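Local structure of SusD superfamily protein (Bacteroides fragilis, 3L22) at residues Asp55-Ser60 against Ile276-Thr281; Lys219-Gly224 against Glu336-Lys341; Val95-Gln100 against Leu152-Gly157; Asp296-Ala301 against Arg358-Ala363. The protein probably binds glycans at the outer surface of the cell, as other SusD-family outer-membrane proteins do, and binds zinc ions in the crystal. One frame throughout, in Å; residues are numbered along the deposited sequence. Where two conformers were deposited one is given.

Overall arrangement
The four contacts tie together distant parts of a mostly helical chain of the SusD family. Interaction 3 closes first along the chain, nested inside the long loop that interaction 1 closes between its two strands. Interactions 1 and 2 cross along the chain, as do 2 and 4, while 4 opens only after 1 has closed. Interactions 1 and 4 are the nearest neighbours, their centres 22 Å apart, with helix 297-302 following strand 277-279. Helices 327-339 and 345-359, consecutive in the chain, carry one side each of interactions 2 and 4. Interaction 3 stands apart, 47 Å centre to centre from interaction 4, so the set spans both sides of the molecule.

Interaction 1: residues Asp55-Ser60 against Ile276-Thr281; sequences DVINIS and IMLIDT
Val-56 and Met-277, a selenomethionine, make the tightest apolar contact between strands 56-58 and 277-279, which together form a two-stranded antiparallel sheet. Val-56 CG2 lies 3.4 Å from Met-277 CE, closer than usual van der Waals contact. Two bends in the Met-277 chain, chi2 -56° and chi3 -62°, place first SE and then CE: SE rests 3.6 Å from Asn-58 ND2, and CE swings on to Val-56. Tyr-270, Tyr-271 and Asn-51 pack around the same side chain, so this face is buried. Between the strands, Ile-57 and Leu-278 are a hydrogen-bonded pair, with Ile-57 N to Leu-278 O at 2.7 Å and Leu-278 N to Ile-57 O at 2.9 Å. Further backbone bonds, Ile-59 N to Ile-276 O and Asp-280 N to Asp-55 O, extend the pairing at both ends.

The other face is looser. Ile-59 CG1 is 4.0 Å from Leu-278 CD1, and Ile-59 itself is exposed; Ile-57, in one of its two conformers, has CG1 3.9 Å from Leu-278 CB. Two waters bridge the strands near Asp-280: one joins Asp-55 O to Asp-280 O, another joins Val-56 O to Asp-280 OD2, while Asp-280 OD1 takes the backbone N of Ser-283.

On the buried face, Asn-58 OD1 closes an Asx turn by accepting Ser-60 N at 3.0 Å and also takes Ser-60 OG at 2.7 Å. Its ND2 donates to Thr-65 O and Asn-51 OD1. With both ends of the amide engaged, its rotation is fixed and its polar atoms can sit beside selenium without being left unsatisfied.

Interaction 2: residues Lys219-Gly224 against Glu336-Lys341; sequences KAITAG and ECYANK
Ile-221 and Cys-337 mark the nearest backbone approach, their CA atoms 6.5 Å apart, where helix 217-225 meets the later part of helix 327-339. This is apolar helix-helix packing within the largely helical SusD fold, and Ile-221 does most of the work. Its CB is directed toward the other helix, and the side chain branches there. CG1 is pressed to 3.5 Å from Cys-337 CB, tighter than usual for two carbons, while CG2 comes 3.4 Å from Tyr-338 OH. One residue earlier, Ala-220 CB touches Cys-337 SG at 3.6 Å.

The Tyr-338 ring receives Ile-221 on one face, the two side chains crossing at about a right angle. Its hydroxyl is hydrogen-bonded to Glu-225 OE2, on the same helix as Ile-221, and this holds the ring across the interface. Thr-347, Ala-348 and Leu-351 of helix 345-359 also pack against it, so Tyr-338 joins three helices. Past the helix, Lys-341 crosses Ile-221 obliquely, its CD 3.7 Å from Ile-221 CD1; chi4 (61°) then bends NZ, which makes a salt bridge to Asp-218 OD1.

Ile-221 CD1 sits over the centre of the aromatic face in a CH-pi contact, 3.9 Å from the centroid of the Tyr-338 ring and only 1° off the ring normal.

Interaction 3: residues Val95-Gln100 against Leu152-Gly157; sequences VNTFLQ and LTAEAG
Asn-96, on helix 79-103, reaches the loop residues Leu-152 and Thr-153 with its whole side chain. CB lies 3.6 Å from Thr-153 O. With CG anti to the carbonyl carbon (chi1 -62°), that atom comes 3.5 Å from Leu-152 O. At the tip the amide divides its work: OD1 accepts from Arg-124 NH1 of helix 113-131 and lies 3.7 Å from Leu-152 O, while ND2 donates to Thr-153 O at 3.2 Å. That bond is bent, 139° at the hydrogen, and the nitrogen stands well above the carbonyl plane, 63° out of it. ND2 also donates to Arg-151 O.

Beside the amide, Ala-154 CB rests 3.7 Å from Thr-97 CA, and Gln-100 NE2 approaches the same methyl to 3.7 Å. A water accepts from Ala-154 N and donates to Gln-100 OE1, bridging loop and helix. The Leu-152 side chain lies about 4 Å (nearest atoms) from that of His-174, a zinc ligand in crystals of this protein.

The loop is attached to the helix chiefly by polar bonds to its backbone: one buried asparagine amide binds the carbonyls of Arg-151 and Thr-153, and water completes the exposed margin.

Interaction 4: residues Asp296-Ala301 against Arg358-Ala363; sequences DKRIIA and RSVDAA. With EDO (1,2-ethanediol), chain Y.
The guanidinium of Arg-298 lies with Ser-359 CB over one face, offset toward the rim and 3.3 Å from NE. At its edge, in plane, sits the carboxylate of Asp-296, gripped side-on: NE donates to OD1 at 2.9 Å through the syn lone pair, and NH2 makes a salt bridge to OD2, also at 2.9 Å. Val-360 CG2 lies 3.2 Å from Asp-296 OD2, its side chain crossing that of Arg-298 at about a right angle.

Asp-296 is the N-cap of helix 297-302. Its OD1 accepts a second bond, from Arg-298 N, on the anti side, so one oxygen both caps the helix and holds the arginine. For this, chi1 of -175° sets CG anti to the backbone N, and chi2 (-42°) turns the two oxygens. NH1 of the arginine goes on to Glu-384 and Glu-388, so the cation stands among three carboxylates, which would probably favour its charged form.

The backbones join where Lys-297 N donates to Ser-359 O, nearly straight at 168° and 2.9 Å. The extended Lys-297 chain then runs beside Ser-359 to put NZ 2.8 Å from Arg-358 O, while NZ also makes a salt bridge to Glu-234, a zinc ligand in crystals of this protein. At the other end of the segment a 1,2-ethanediol, probably from the crystallisation liquor, donates from O1 to Ala-301 O.

In the fold, the contact fastens the start of helix 297-302 to Arg-358 and Ser-359 of helix 345-359. Helix 374-388 touches both: Leu-387 packs on Asp-296 and Arg-298, and Glu-388 makes salt bridges to Arg-298 and Arg-358.

Interaction 1: residues Asp55-Ser60 against Ile276-Thr281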
loop_
_atom_site.group_PDB
_atom_site.type_symbol
_atom_site.label_atom_id
_atom_site.label_comp_id
_atom_site.label_asym_id
_atom_site.label_seq_id
_atom_site.Cartn_x
_atom_site.Cartn_y
_atom_site.Cartn_z
ATOM N N ASP A 55 4.490 4.058 -14.006
ATOM C CA ASP A 55 3.632 3.217 -14.842
ATOM C C ASP A 55 2.330 3.880 -15.270
ATOM O O ASP A 55 1.699 3.427 -16.225
ATOM C CB ASP A 55 3.388 1.917 -14.114
ATOM C CG ASP A 55 4.653 1.068 -14.039
ATOM O OD1 ASP A 55 5.467 1.096 -15.020
ATOM O OD2 ASP A 55 4.836 0.365 -13.024
ATOM N N VAL A 56 1.927 4.912 -14.532
ATOM C CA VAL A 56 0.832 5.808 -14.898
ATOM C C VAL A 56 1.415 7.196 -15.019
ATOM O O VAL A 56 2.541 7.411 -14.548
ATOM C CB VAL A 56 -0.324 5.749 -13.856
ATOM C CG1 VAL A 56 -1.042 4.398 -13.979
ATOM C CG2 VAL A 56 0.151 6.012 -12.405
ATOM N N ILE A 57 0.678 8.095 -15.699
ATOM C CA ILE A 57 1.026 9.505 -15.774
ATOM C C ILE A 57 -0.126 10.352 -15.317
ATOM O O ILE A 57 -1.266 10.004 -15.537
ATOM C CB ILE A 57 1.423 9.980 -17.197
ATOM C CG1 ILE A 57 0.352 9.597 -18.255
ATOM C CG2 ILE A 57 2.761 9.426 -17.511
ATOM C CD1 ILE A 57 0.570 10.226 -19.658
ATOM N N ASN A 58 0.200 11.472 -14.686
ATOM C CA ASN A 58 -0.769 12.445 -14.244
ATOM C C ASN A 58 -0.681 13.610 -15.224
ATOM O O ASN A 58 0.346 14.280 -15.296
ATOM C CB ASN A 58 -0.448 12.900 -12.806
ATOM C CG ASN A 58 -1.525 13.789 -12.210
ATOM O OD1 ASN A 58 -2.094 14.655 -12.915
ATOM N ND2 ASN A 58 -1.829 13.581 -10.905
ATOM N N ILE A 59 -1.741 13.829 -15.992
ATOM C CA ILE A 59 -1.768 14.912 -16.986
ATOM C C ILE A 59 -2.686 16.070 -16.568
ATOM O O ILE A 59 -3.039 16.920 -17.368
ATOM C CB ILE A 59 -2.076 14.379 -18.426
ATOM C CG1 ILE A 59 -3.360 13.545 -18.502
ATOM C CG2 ILE A 59 -0.883 13.553 -18.975
ATOM C CD1 ILE A 59 -4.631 14.335 -18.309
ATOM N N SER A 60 -3.058 16.130 -15.304
ATOM C CA SER A 60 -4.103 17.080 -14.866
ATOM C C SER A 60 -3.620 18.509 -14.813
ATOM O O SER A 60 -4.451 19.421 -14.907
ATOM C CB SER A 60 -4.624 16.720 -13.472
ATOM O OG SER A 60 -3.620 16.828 -12.459
ATOM N N ILE A 276 -7.185 12.942 -15.655
ATOM C CA ILE A 276 -6.201 12.987 -14.581
ATOM C C ILE A 276 -5.104 11.970 -14.829
ATOM O O ILE A 276 -4.028 12.368 -15.301
ATOM C CB ILE A 276 -6.833 12.868 -13.159
ATOM C CG1 ILE A 276 -7.935 13.933 -12.976
ATOM C CG2 ILE A 276 -5.733 12.986 -12.066
ATOM C CD1 ILE A 276 -8.751 13.783 -11.689
HETATM N N MSE A 277 -5.360 10.684 -14.513
HETATM C CA MSE A 277 -4.382 9.624 -14.680
HETATM C C MSE A 277 -4.637 8.894 -15.999
HETATM O O MSE A 277 -5.790 8.623 -16.350
HETATM C CB MSE A 277 -4.442 8.603 -13.550
HETATM C CG MSE A 277 -4.422 9.169 -12.144
HETATM SE SE MSE A 277 -2.924 10.291 -11.729
HETATM C CE MSE A 277 -1.527 8.971 -11.988
ATOM N N LEU A 278 -3.540 8.593 -16.699
ATOM C CA LEU A 278 -3.519 7.690 -17.843
ATOM C C LEU A 278 -2.427 6.652 -17.599
ATOM O O LEU A 278 -1.523 6.838 -16.763
ATOM C CB LEU A 278 -3.237 8.461 -19.130
ATOM C CG LEU A 278 -4.232 9.528 -19.614
ATOM C CD1 LEU A 278 -3.640 10.331 -20.836
ATOM C CD2 LEU A 278 -5.598 8.823 -19.976
ATOM N N ILE A 279 -2.506 5.559 -18.338
ATOM C CA ILE A 279 -1.427 4.593 -18.409
ATOM C C ILE A 279 -0.248 5.273 -19.115
ATOM O O ILE A 279 -0.456 5.938 -20.138
ATOM C CB ILE A 279 -1.815 3.375 -19.234
ATOM C CG1 ILE A 279 -3.025 2.644 -18.612
ATOM C CG2 ILE A 279 -0.577 2.409 -19.391
ATOM C CD1 ILE A 279 -3.623 1.609 -19.536
ATOM N N ASP A 280 0.971 5.132 -18.573
ATOM C CA ASP A 280 2.191 5.581 -19.286
ATOM C C ASP A 280 2.581 4.566 -20.345
ATOM O O ASP A 280 3.392 3.643 -20.098
ATOM C CB ASP A 280 3.362 5.831 -18.331
ATOM C CG ASP A 280 4.544 6.518 -19.020
ATOM O OD1 ASP A 280 4.650 6.477 -20.271
ATOM O OD2 ASP A 280 5.347 7.135 -18.290
ATOM N N THR A 281 2.028 4.749 -21.537
ATOM C CA THR A 281 2.309 3.833 -22.630
ATOM C C THR A 281 3.569 4.245 -23.413
ATOM O O THR A 281 4.031 3.486 -24.219
ATOM C CB THR A 281 1.143 3.725 -23.593
ATOM O OG1 THR A 281 0.833 5.039 -24.061
ATOM C CG2 THR A 281 -0.073 3.084 -22.906
HETATM O O HOH W 1 2.554 1.672 -18.234
HETATM O O HOH W 2 5.034 7.968 -15.532
#

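Interaction 2: residues Lys219-Gly224 against Glu336-Lys341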
loop_
_atom_site.group_PDB
_atom_site.type_symbol
_atom_site.label_atom_id
_atom_site.label_comp_id
_atom_site.label_asym_id
_atom_site.label_seq_id
_atom_site.Cartn_x
_atom_site.Cartn_y
_atom_site.Cartn_z
ATOM N N LYS A 219 13.607 -13.709 6.612
ATOM C CA LYS A 219 12.517 -13.390 7.525
ATOM C C LYS A 219 11.254 -13.015 6.733
ATOM O O LYS A 219 10.141 -13.353 7.160
ATOM C CB LYS A 219 12.914 -12.298 8.528
ATOM C CG LYS A 219 14.038 -12.728 9.476
ATOM C CD LYS A 219 14.573 -11.553 10.317
ATOM C CE LYS A 219 15.773 -11.964 11.176
ATOM N NZ LYS A 219 17.067 -11.944 10.333
ATOM N N ALA A 220 11.427 -12.373 5.580
ATOM C CA ALA A 220 10.293 -12.054 4.698
ATOM C C ALA A 220 9.609 -13.329 4.185
ATOM O O ALA A 220 8.402 -13.432 4.194
ATOM C CB ALA A 220 10.764 -11.194 3.538
ATOM N N ILE A 221 10.416 -14.290 3.751
ATOM C CA ILE A 221 9.923 -15.593 3.289
ATOM C C ILE A 221 9.155 -16.333 4.349
ATOM O O ILE A 221 8.073 -16.854 4.065
ATOM C CB ILE A 221 11.073 -16.482 2.764
ATOM C CG1 ILE A 221 11.594 -15.905 1.441
ATOM C CG2 ILE A 221 10.628 -17.963 2.598
ATOM C CD1 ILE A 221 13.030 -16.436 1.010
ATOM N N THR A 222 9.690 -16.387 5.568
ATOM C CA THR A 222 8.982 -17.028 6.654
ATOM C C THR A 222 7.582 -16.413 6.859
ATOM O O THR A 222 6.593 -17.154 6.966
ATOM C CB THR A 222 9.784 -16.959 7.966
ATOM O OG1 THR A 222 11.061 -17.562 7.764
ATOM C CG2 THR A 222 9.033 -17.694 9.117
ATOM N N ALA A 223 7.497 -15.079 6.898
ATOM C CA ALA A 223 6.204 -14.404 7.024
ATOM C C ALA A 223 5.278 -14.731 5.871
ATOM O O ALA A 223 4.136 -15.117 6.088
ATOM C CB ALA A 223 6.385 -12.853 7.092
ATOM N N GLY A 224 5.756 -14.550 4.637
ATOM C CA GLY A 224 4.891 -14.713 3.477
ATOM C C GLY A 224 4.444 -16.139 3.222
ATOM O O GLY A 224 3.367 -16.343 2.689
ATOM N N GLU A 336 10.546 -12.344 -5.401
ATOM C CA GLU A 336 11.645 -11.391 -5.235
ATOM C C GLU A 336 12.560 -11.850 -4.104
ATOM O O GLU A 336 13.779 -11.810 -4.241
ATOM C CB GLU A 336 11.139 -9.952 -5.022
ATOM C CG GLU A 336 12.246 -8.944 -4.697
ATOM C CD GLU A 336 11.732 -7.522 -4.584
ATOM O OE1 GLU A 336 10.494 -7.327 -4.723
ATOM O OE2 GLU A 336 12.563 -6.600 -4.326
ATOM N N CYS A 337 11.989 -12.277 -2.978
ATOM C CA CYS A 337 12.801 -12.751 -1.855
ATOM C C CYS A 337 13.701 -13.918 -2.249
ATOM O O CYS A 337 14.904 -13.919 -1.971
ATOM C CB CYS A 337 11.929 -13.187 -0.697
ATOM S SG CYS A 337 10.993 -11.825 -0.006
ATOM N N TYR A 338 13.128 -14.901 -2.926
ATOM C CA TYR A 338 13.901 -16.087 -3.317
ATOM C C TYR A 338 14.965 -15.758 -4.375
ATOM O O TYR A 338 16.041 -16.342 -4.335
ATOM C CB TYR A 338 12.979 -17.241 -3.795
ATOM C CG TYR A 338 12.398 -18.110 -2.701
ATOM C CD1 TYR A 338 13.164 -19.111 -2.102
ATOM C CD2 TYR A 338 11.093 -17.935 -2.266
ATOM C CE1 TYR A 338 12.628 -19.936 -1.084
ATOM C CE2 TYR A 338 10.554 -18.735 -1.268
ATOM C CZ TYR A 338 11.336 -19.726 -0.669
ATOM O OH TYR A 338 10.808 -20.507 0.325
ATOM N N ALA A 339 14.688 -14.803 -5.271
ATOM C CA ALA A 339 15.691 -14.367 -6.252
ATOM C C ALA A 339 16.902 -13.695 -5.574
ATOM O O ALA A 339 17.970 -13.623 -6.179
ATOM C CB ALA A 339 15.087 -13.439 -7.288
ATOM N N ASN A 340 16.713 -13.170 -4.357
ATOM C CA ASN A 340 17.795 -12.552 -3.579
ATOM C C ASN A 340 18.503 -13.541 -2.657
ATOM O O ASN A 340 19.334 -13.131 -1.887
ATOM C CB ASN A 340 17.264 -11.382 -2.759
ATOM C CG ASN A 340 17.119 -10.138 -3.562
ATOM O OD1 ASN A 340 18.107 -9.511 -3.884
ATOM N ND2 ASN A 340 15.901 -9.762 -3.880
ATOM N N LYS A 341 18.187 -14.831 -2.755
ATOM C CA LYS A 341 18.653 -15.843 -1.818
ATOM C C LYS A 341 19.488 -16.876 -2.597
ATOM O O LYS A 341 19.087 -17.312 -3.682
ATOM C CB LYS A 341 17.403 -16.438 -1.143
ATOM C CG LYS A 341 17.670 -17.457 -0.086
ATOM C CD LYS A 341 16.377 -18.039 0.474
ATOM C CE LYS A 341 16.681 -19.288 1.283
ATOM N NZ LYS A 341 17.571 -18.925 2.425
#

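Interaction 3: residues Val95-Gln100 against Leu152-Gly157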
loop_
_atom_site.group_PDB
_atom_site.type_symbol
_atom_site.label_atom_id
_atom_site.label_comp_id
_atom_site.label_asym_id
_atom_site.label_seq_id
_atom_site.Cartn_x
_atom_site.Cartn_y
_atom_site.Cartn_z
ATOM N N VAL A 95 -6.136 4.625 17.386
ATOM C CA VAL A 95 -5.679 3.300 17.842
ATOM C C VAL A 95 -5.101 3.386 19.274
ATOM O O VAL A 95 -5.450 2.605 20.127
ATOM C CB VAL A 95 -4.637 2.659 16.890
ATOM C CG1 VAL A 95 -3.949 1.415 17.579
ATOM C CG2 VAL A 95 -5.271 2.295 15.532
ATOM N N ASN A 96 -4.264 4.377 19.540
ATOM C CA ASN A 96 -3.636 4.536 20.862
ATOM C C ASN A 96 -4.739 4.651 21.948
ATOM O O ASN A 96 -4.664 3.994 22.995
ATOM C CB ASN A 96 -2.749 5.785 20.906
ATOM C CG ASN A 96 -1.569 5.726 19.912
ATOM O OD1 ASN A 96 -1.284 4.679 19.373
ATOM N ND2 ASN A 96 -0.906 6.870 19.662
ATOM N N THR A 97 -5.757 5.461 21.655
ATOM C CA THR A 97 -6.906 5.658 22.543
ATOM C C THR A 97 -7.765 4.419 22.689
ATOM O O THR A 97 -8.104 4.047 23.803
ATOM C CB THR A 97 -7.747 6.834 22.075
ATOM O OG1 THR A 97 -6.847 7.921 21.888
ATOM C CG2 THR A 97 -8.842 7.203 23.123
ATOM N N PHE A 98 -8.071 3.765 21.579
ATOM C CA PHE A 98 -8.775 2.494 21.610
ATOM C C PHE A 98 -8.058 1.498 22.518
ATOM O O PHE A 98 -8.706 0.907 23.374
ATOM C CB PHE A 98 -8.911 1.903 20.206
ATOM C CG PHE A 98 -9.534 0.524 20.160
ATOM C CD1 PHE A 98 -10.906 0.371 20.148
ATOM C CD2 PHE A 98 -8.747 -0.607 20.038
ATOM C CE1 PHE A 98 -11.490 -0.884 20.085
ATOM C CE2 PHE A 98 -9.313 -1.871 19.956
ATOM C CZ PHE A 98 -10.684 -2.014 19.984
ATOM N N LEU A 99 -6.743 1.317 22.332
ATOM C CA LEU A 99 -6.003 0.348 23.151
ATOM C C LEU A 99 -6.048 0.700 24.627
ATOM O O LEU A 99 -6.164 -0.183 25.451
ATOM C CB LEU A 99 -4.541 0.190 22.704
ATOM C CG LEU A 99 -4.309 -0.431 21.314
ATOM C CD1 LEU A 99 -2.833 -0.259 20.887
ATOM C CD2 LEU A 99 -4.735 -1.902 21.292
ATOM N N GLN A 100 -5.975 1.975 24.974
ATOM C CA GLN A 100 -6.036 2.344 26.368
ATOM C C GLN A 100 -7.433 2.122 26.947
ATOM O O GLN A 100 -7.553 1.630 28.058
ATOM C CB GLN A 100 -5.629 3.794 26.562
ATOM C CG GLN A 100 -5.673 4.256 28.015
ATOM C CD GLN A 100 -4.987 5.603 28.156
ATOM O OE1 GLN A 100 -3.747 5.685 28.189
ATOM N NE2 GLN A 100 -5.781 6.671 28.126
ATOM N N LEU A 152 2.813 7.039 20.339
ATOM C CA LEU A 152 2.193 5.812 20.805
ATOM C C LEU A 152 1.302 5.964 22.042
ATOM O O LEU A 152 0.729 4.992 22.488
ATOM C CB LEU A 152 3.274 4.744 21.035
ATOM C CG LEU A 152 4.083 4.332 19.803
ATOM C CD1 LEU A 152 5.263 3.405 20.234
ATOM C CD2 LEU A 152 3.214 3.657 18.732
ATOM N N THR A 153 1.127 7.163 22.564
ATOM C CA THR A 153 0.293 7.377 23.744
ATOM C C THR A 153 -1.048 7.963 23.335
ATOM O O THR A 153 -1.138 8.653 22.328
ATOM C CB THR A 153 0.958 8.345 24.706
ATOM O OG1 THR A 153 1.272 9.541 23.987
ATOM C CG2 THR A 153 2.271 7.747 25.296
ATOM N N ALA A 154 -2.088 7.681 24.129
ATOM C CA ALA A 154 -3.424 8.204 23.888
ATOM C C ALA A 154 -3.379 9.671 24.287
ATOM O O ALA A 154 -3.058 9.971 25.422
ATOM C CB ALA A 154 -4.458 7.439 24.709
ATOM N N GLU A 155 -3.608 10.576 23.340
ATOM C CA GLU A 155 -3.437 12.017 23.599
ATOM C C GLU A 155 -4.701 12.756 23.290
ATOM O O GLU A 155 -5.182 12.711 22.167
ATOM C CB GLU A 155 -2.335 12.623 22.731
ATOM C CG GLU A 155 -0.939 12.403 23.243
ATOM C CD GLU A 155 -0.741 12.850 24.706
ATOM O OE1 GLU A 155 -1.312 13.901 25.146
ATOM O OE2 GLU A 155 -0.009 12.099 25.398
ATOM N N ALA A 156 -5.228 13.435 24.298
ATOM C CA ALA A 156 -6.393 14.283 24.138
ATOM C C ALA A 156 -5.981 15.759 24.132
ATOM O O ALA A 156 -6.840 16.616 23.891
ATOM C CB ALA A 156 -7.412 14.000 25.254
ATOM N N GLY A 157 -4.695 16.058 24.382
ATOM C CA GLY A 157 -4.224 17.439 24.524
ATOM C C GLY A 157 -3.151 17.788 23.503
ATOM O O GLY A 157 -2.769 16.950 22.682
HETATM O O HOH W 3 -1.841 5.320 26.111
#

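Interaction 4: residues Asp296-Ala301 against Arg358-Ala363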
loop_
_atom_site.group_PDB
_atom_site.type_symbol
_atom_site.label_atom_id
_atom_site.label_comp_id
_atom_site.label_asym_id
_atom_site.label_seq_id
_atom_site.Cartn_x
_atom_site.Cartn_y
_atom_site.Cartn_z
ATOM N N ASP A 296 -2.713 -10.947 -23.259
ATOM C CA ASP A 296 -2.567 -10.932 -21.796
ATOM C C ASP A 296 -3.914 -10.505 -21.212
ATOM O O ASP A 296 -4.450 -9.483 -21.605
ATOM C CB ASP A 296 -1.442 -9.946 -21.422
ATOM C CG ASP A 296 -1.074 -9.907 -19.924
ATOM O OD1 ASP A 296 -1.955 -9.928 -19.036
ATOM O OD2 ASP A 296 0.148 -9.715 -19.636
ATOM N N LYS A 297 -4.439 -11.255 -20.252
ATOM C CA LYS A 297 -5.742 -10.918 -19.611
ATOM C C LYS A 297 -5.819 -9.524 -19.021
ATOM O O LYS A 297 -6.868 -8.908 -19.063
ATOM C CB LYS A 297 -6.092 -11.944 -18.527
ATOM C CG LYS A 297 -6.398 -13.344 -19.075
ATOM C CD LYS A 297 -6.873 -14.283 -17.941
ATOM C CE LYS A 297 -6.894 -15.752 -18.344
ATOM N NZ LYS A 297 -6.903 -16.644 -17.109
ATOM N N ARG A 298 -4.700 -9.038 -18.468
ATOM C CA ARG A 298 -4.615 -7.747 -17.852
ATOM C C ARG A 298 -4.652 -6.611 -18.886
ATOM O O ARG A 298 -5.229 -5.555 -18.629
ATOM C CB ARG A 298 -3.361 -7.679 -17.012
ATOM C CG ARG A 298 -3.346 -8.725 -15.887
ATOM C CD ARG A 298 -1.980 -8.969 -15.310
ATOM N NE ARG A 298 -1.073 -9.547 -16.304
ATOM C CZ ARG A 298 0.113 -10.070 -16.014
ATOM N NH1 ARG A 298 0.569 -10.096 -14.760
ATOM N NH2 ARG A 298 0.878 -10.545 -16.996
ATOM N N ILE A 299 -4.064 -6.858 -20.054
ATOM C CA ILE A 299 -4.088 -5.930 -21.174
ATOM C C ILE A 299 -5.522 -5.874 -21.744
ATOM O O ILE A 299 -6.088 -4.787 -21.860
ATOM C CB ILE A 299 -3.017 -6.309 -22.244
ATOM C CG1 ILE A 299 -1.596 -6.234 -21.626
ATOM C CG2 ILE A 299 -3.151 -5.456 -23.538
ATOM C CD1 ILE A 299 -1.217 -4.952 -20.940
ATOM N N ILE A 300 -6.119 -7.043 -21.990
ATOM C CA ILE A 300 -7.495 -7.137 -22.479
ATOM C C ILE A 300 -8.425 -6.421 -21.503
ATOM O O ILE A 300 -9.217 -5.635 -21.925
ATOM C CB ILE A 300 -7.973 -8.591 -22.637
ATOM C CG1 ILE A 300 -7.153 -9.320 -23.719
ATOM C CG2 ILE A 300 -9.509 -8.647 -23.001
ATOM C CD1 ILE A 300 -7.382 -10.823 -23.792
ATOM N N ALA A 301 -8.273 -6.650 -20.195
ATOM C CA ALA A 301 -9.236 -6.093 -19.221
ATOM C C ALA A 301 -8.983 -4.619 -18.953
ATOM O O ALA A 301 -9.929 -3.850 -18.839
ATOM C CB ALA A 301 -9.204 -6.888 -17.877
ATOM N N ARG A 358 -1.245 -17.118 -14.942
ATOM C CA ARG A 358 -2.650 -16.795 -14.749
ATOM C C ARG A 358 -3.185 -15.874 -15.862
ATOM O O ARG A 358 -4.348 -16.032 -16.289
ATOM C CB ARG A 358 -2.918 -16.295 -13.341
ATOM C CG ARG A 358 -4.411 -16.069 -13.014
ATOM C CD ARG A 358 -4.856 -14.648 -13.177
ATOM N NE ARG A 358 -4.216 -13.692 -12.278
ATOM C CZ ARG A 358 -4.669 -13.317 -11.079
ATOM N NH1 ARG A 358 -5.770 -13.852 -10.553
ATOM N NH2 ARG A 358 -4.005 -12.392 -10.381
ATOM N N SER A 359 -2.331 -14.963 -16.355
ATOM C CA SER A 359 -2.746 -13.969 -17.339
ATOM C C SER A 359 -2.217 -14.170 -18.774
ATOM O O SER A 359 -2.805 -13.636 -19.720
ATOM C CB SER A 359 -2.346 -12.580 -16.835
ATOM O OG SER A 359 -3.066 -12.232 -15.656
ATOM N N VAL A 360 -1.093 -14.881 -18.913
ATOM C CA VAL A 360 -0.361 -15.011 -20.193
ATOM C C VAL A 360 -0.183 -16.488 -20.490
ATOM O O VAL A 360 0.400 -17.182 -19.709
ATOM C CB VAL A 360 1.060 -14.345 -20.130
ATOM C CG1 VAL A 360 1.871 -14.573 -21.431
ATOM C CG2 VAL A 360 0.948 -12.799 -19.845
ATOM N N ASP A 361 -0.676 -16.968 -21.613
ATOM C CA ASP A 361 -0.465 -18.374 -22.021
ATOM C C ASP A 361 1.012 -18.727 -22.264
ATOM O O ASP A 361 1.674 -18.127 -23.118
ATOM C CB ASP A 361 -1.233 -18.622 -23.309
ATOM C CG ASP A 361 -1.079 -20.050 -23.831
ATOM O OD1 ASP A 361 -1.086 -21.021 -23.042
ATOM O OD2 ASP A 361 -0.959 -20.189 -25.061
ATOM N N ALA A 362 1.496 -19.726 -21.532
ATOM C CA ALA A 362 2.904 -20.088 -21.495
ATOM C C ALA A 362 3.396 -20.600 -22.817
ATOM O O ALA A 362 4.506 -20.272 -23.225
ATOM C CB ALA A 362 3.172 -21.136 -20.417
ATOM N N ALA A 363 2.561 -21.399 -23.482
ATOM C CA ALA A 363 2.876 -21.992 -24.790
ATOM C C ALA A 363 3.228 -20.969 -25.866
ATOM O O ALA A 363 4.021 -21.284 -26.739
ATOM C CB ALA A 363 1.713 -22.889 -25.284
HETATM C C1 EDO Y . -12.164 -4.578 -15.806
HETATM O O1 EDO Y . -12.516 -4.614 -17.220
HETATM C C2 EDO Y . -13.293 -4.305 -14.795
HETATM O O2 EDO Y . -12.904 -3.304 -13.823
#